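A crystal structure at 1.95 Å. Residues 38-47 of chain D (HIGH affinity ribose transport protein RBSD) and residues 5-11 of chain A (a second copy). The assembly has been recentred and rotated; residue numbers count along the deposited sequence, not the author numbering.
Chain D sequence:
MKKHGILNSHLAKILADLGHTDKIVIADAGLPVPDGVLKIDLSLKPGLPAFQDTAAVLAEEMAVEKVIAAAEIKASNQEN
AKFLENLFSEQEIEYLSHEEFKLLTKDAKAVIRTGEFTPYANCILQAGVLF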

# COMPACT_ATOMS: atom_id res chain seq x y z
N LEU D 38 17.43 1.22 -0.50
CA LEU D 38 17.04 2.56 -0.09
C LEU D 38 18.14 3.59 -0.37
O LEU D 38 19.30 3.38 -0.02
CB LEU D 38 16.73 2.57 1.40
CG LEU D 38 16.43 3.95 2.00
CD1 LEU D 38 15.07 4.45 1.49
CD2 LEU D 38 16.43 3.85 3.53
N LYS D 39 17.77 4.71 -0.98
CA LYS D 39 18.73 5.76 -1.26
C LYS D 39 18.45 7.01 -0.43
O LYS D 39 17.36 7.57 -0.49
CB LYS D 39 18.72 6.15 -2.75
CG LYS D 39 19.69 7.29 -3.06
CD LYS D 39 19.24 8.16 -4.24
CE LYS D 39 19.72 7.62 -5.57
NZ LYS D 39 19.42 8.59 -6.66
N ILE D 40 19.45 7.44 0.34
CA ILE D 40 19.34 8.65 1.14
C ILE D 40 20.33 9.62 0.50
O ILE D 40 21.54 9.45 0.61
CB ILE D 40 19.74 8.40 2.61
CG1 ILE D 40 18.80 7.36 3.23
CG2 ILE D 40 19.67 9.70 3.39
CD1 ILE D 40 19.25 6.88 4.60
N ASP D 41 19.79 10.63 -0.17
CA ASP D 41 20.60 11.61 -0.89
C ASP D 41 20.85 12.85 -0.06
O ASP D 41 19.93 13.60 0.24
CB ASP D 41 19.88 11.97 -2.19
CG ASP D 41 20.76 12.72 -3.17
OD1 ASP D 41 20.37 12.81 -4.36
OD2 ASP D 41 21.83 13.21 -2.76
N LEU D 42 22.11 13.08 0.29
CA LEU D 42 22.50 14.23 1.10
C LEU D 42 23.12 15.36 0.29
O LEU D 42 23.44 16.41 0.84
CB LEU D 42 23.51 13.81 2.17
CG LEU D 42 23.13 12.72 3.16
CD1 LEU D 42 24.32 12.42 4.07
CD2 LEU D 42 21.92 13.17 3.97
N SER D 43 23.28 15.16 -1.02
CA SER D 43 23.90 16.16 -1.87
C SER D 43 23.13 17.48 -1.94
O SER D 43 21.90 17.50 -1.89
CB SER D 43 24.10 15.61 -3.29
OG SER D 43 22.86 15.47 -3.96
N LEU D 44 23.87 18.58 -2.06
CA LEU D 44 23.27 19.90 -2.16
C LEU D 44 23.76 20.52 -3.46
O LEU D 44 23.00 21.14 -4.21
CB LEU D 44 23.69 20.76 -0.96
CG LEU D 44 23.04 22.14 -0.80
CD1 LEU D 44 21.53 22.01 -0.81
CD2 LEU D 44 23.51 22.77 0.50
N LYS D 45 25.05 20.34 -3.72
CA LYS D 45 25.70 20.83 -4.93
C LYS D 45 27.03 20.11 -5.04
O LYS D 45 27.48 19.49 -4.08
CB LYS D 45 25.90 22.35 -4.85
CG LYS D 45 26.82 22.82 -3.75
CD LYS D 45 27.01 24.33 -3.86
CE LYS D 45 28.13 24.82 -2.96
NZ LYS D 45 28.35 26.29 -3.14
N PRO D 46 27.68 20.16 -6.21
CA PRO D 46 28.96 19.47 -6.37
C PRO D 46 29.94 19.78 -5.23
O PRO D 46 30.23 20.94 -4.94
CB PRO D 46 29.46 19.98 -7.72
CG PRO D 46 28.18 20.17 -8.48
CD PRO D 46 27.29 20.84 -7.46
N GLY D 47 30.43 18.72 -4.59
CA GLY D 47 31.36 18.88 -3.49
C GLY D 47 30.75 19.09 -2.12
O GLY D 47 31.47 19.09 -1.12
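Chain A (5-11) GILNSHL

The start of a helix in chain A is held largely by one residue of chain D, D41(D), which engages three consecutive residues, N8(A), S9(A) and H10(A). D41(D) OD1 accepts from S9(A) N at 2.8 Å and from S9(A) OG at 2.7 Å. D41(D) N donates to H10(A) NE2 at 3.0 Å, so that ring nitrogen carries no proton. D41(D) O accepts from N8(A) ND2 at 2.9 Å.

Chain D runs as an extended strand through D41(D) and then continues as a loop. Chain A enters as loop, and its helix begins at S9(A). The two chains run in opposite senses here: H10(A) lies by K39(D) to D41(D), N8(A) by S43(D), and L7(A) by K45(D) and P46(D). The CA atoms of S43(D) and N8(A) are 5.1 Å apart, those of K45(D) and L7(A) 5.5 Å.

N8(A) works in both directions. N8(A) OD1 accepts from L11(A) N at 2.8 Å, a capping bond. N8(A) ND2 also donates to S43(D) O at 2.8 Å, so it bridges two chain D carbonyls. D41(D) OD2 accepts from S43(D) N at 3.0 Å and from S43(D) OG at 2.8 Å, tying the end of the strand to the loop that follows.

The H10(A) ring meets the strand with its edge. Besides the bond to D41(D) N, H10(A) CE1 lies 3.5 Å from K39(D) O.

From S43(D) to P46(D) the direct contacts are mainly with L7(A). The CA-to-CB bond of L7(A) points toward chain D, and L7(A) CD2 lies 3.5 Å from K45(D) C and 4.3 Å from P46(D) CD. L7(A) CG is 3.6 Å from S43(D) OG. One water links the backbones, accepting from L7(A) N at 3.0 Å and donating to L44(D) O at 2.7 Å.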

# COMPACT_ATOMS: atom_id res chain seq x y z
N GLY A 5 19.99 21.58 -13.47
CA GLY A 5 19.14 21.62 -12.29
C GLY A 5 19.85 21.27 -10.99
O GLY A 5 21.06 21.05 -10.96
N ILE A 6 19.09 21.23 -9.91
CA ILE A 6 19.61 20.93 -8.58
C ILE A 6 20.16 19.49 -8.53
O ILE A 6 19.61 18.58 -9.14
CB ILE A 6 18.50 21.16 -7.52
CG1 ILE A 6 19.11 21.25 -6.13
CG2 ILE A 6 17.44 20.06 -7.62
CD1 ILE A 6 18.21 21.94 -5.13
N LEU A 7 21.26 19.30 -7.80
CA LEU A 7 21.90 18.00 -7.69
C LEU A 7 21.15 16.95 -6.87
O LEU A 7 21.15 15.77 -7.21
CB LEU A 7 23.31 18.16 -7.10
CG LEU A 7 24.15 16.89 -6.95
CD1 LEU A 7 24.47 16.32 -8.33
CD2 LEU A 7 25.44 17.22 -6.20
N ASN A 8 20.52 17.38 -5.78
CA ASN A 8 19.79 16.47 -4.91
C ASN A 8 18.58 15.84 -5.60
O ASN A 8 17.68 16.55 -6.06
CB ASN A 8 19.35 17.20 -3.64
CG ASN A 8 18.80 16.26 -2.60
OD1 ASN A 8 17.62 15.91 -2.62
ND2 ASN A 8 19.67 15.81 -1.69
N SER A 9 18.57 14.52 -5.65
CA SER A 9 17.49 13.79 -6.30
C SER A 9 16.14 14.01 -5.62
O SER A 9 15.13 14.17 -6.31
CB SER A 9 17.82 12.30 -6.36
OG SER A 9 17.97 11.74 -5.07
N HIS A 10 16.12 14.03 -4.29
CA HIS A 10 14.86 14.24 -3.57
C HIS A 10 14.30 15.63 -3.87
O HIS A 10 13.11 15.79 -4.13
CB HIS A 10 15.06 14.12 -2.05
CG HIS A 10 15.71 12.84 -1.62
ND1 HIS A 10 15.26 11.60 -2.01
CD2 HIS A 10 16.77 12.62 -0.80
CE1 HIS A 10 16.02 10.67 -1.46
NE2 HIS A 10 16.94 11.26 -0.73
N LEU A 11 15.17 16.64 -3.81
CA LEU A 11 14.73 18.01 -4.07
C LEU A 11 14.29 18.20 -5.51
O LEU A 11 13.31 18.90 -5.77
CB LEU A 11 15.85 19.00 -3.74
CG LEU A 11 16.21 19.16 -2.26
CD1 LEU A 11 17.27 20.24 -2.10
CD2 LEU A 11 14.97 19.53 -1.47
O HOH W 1 22.62 21.76 -6.86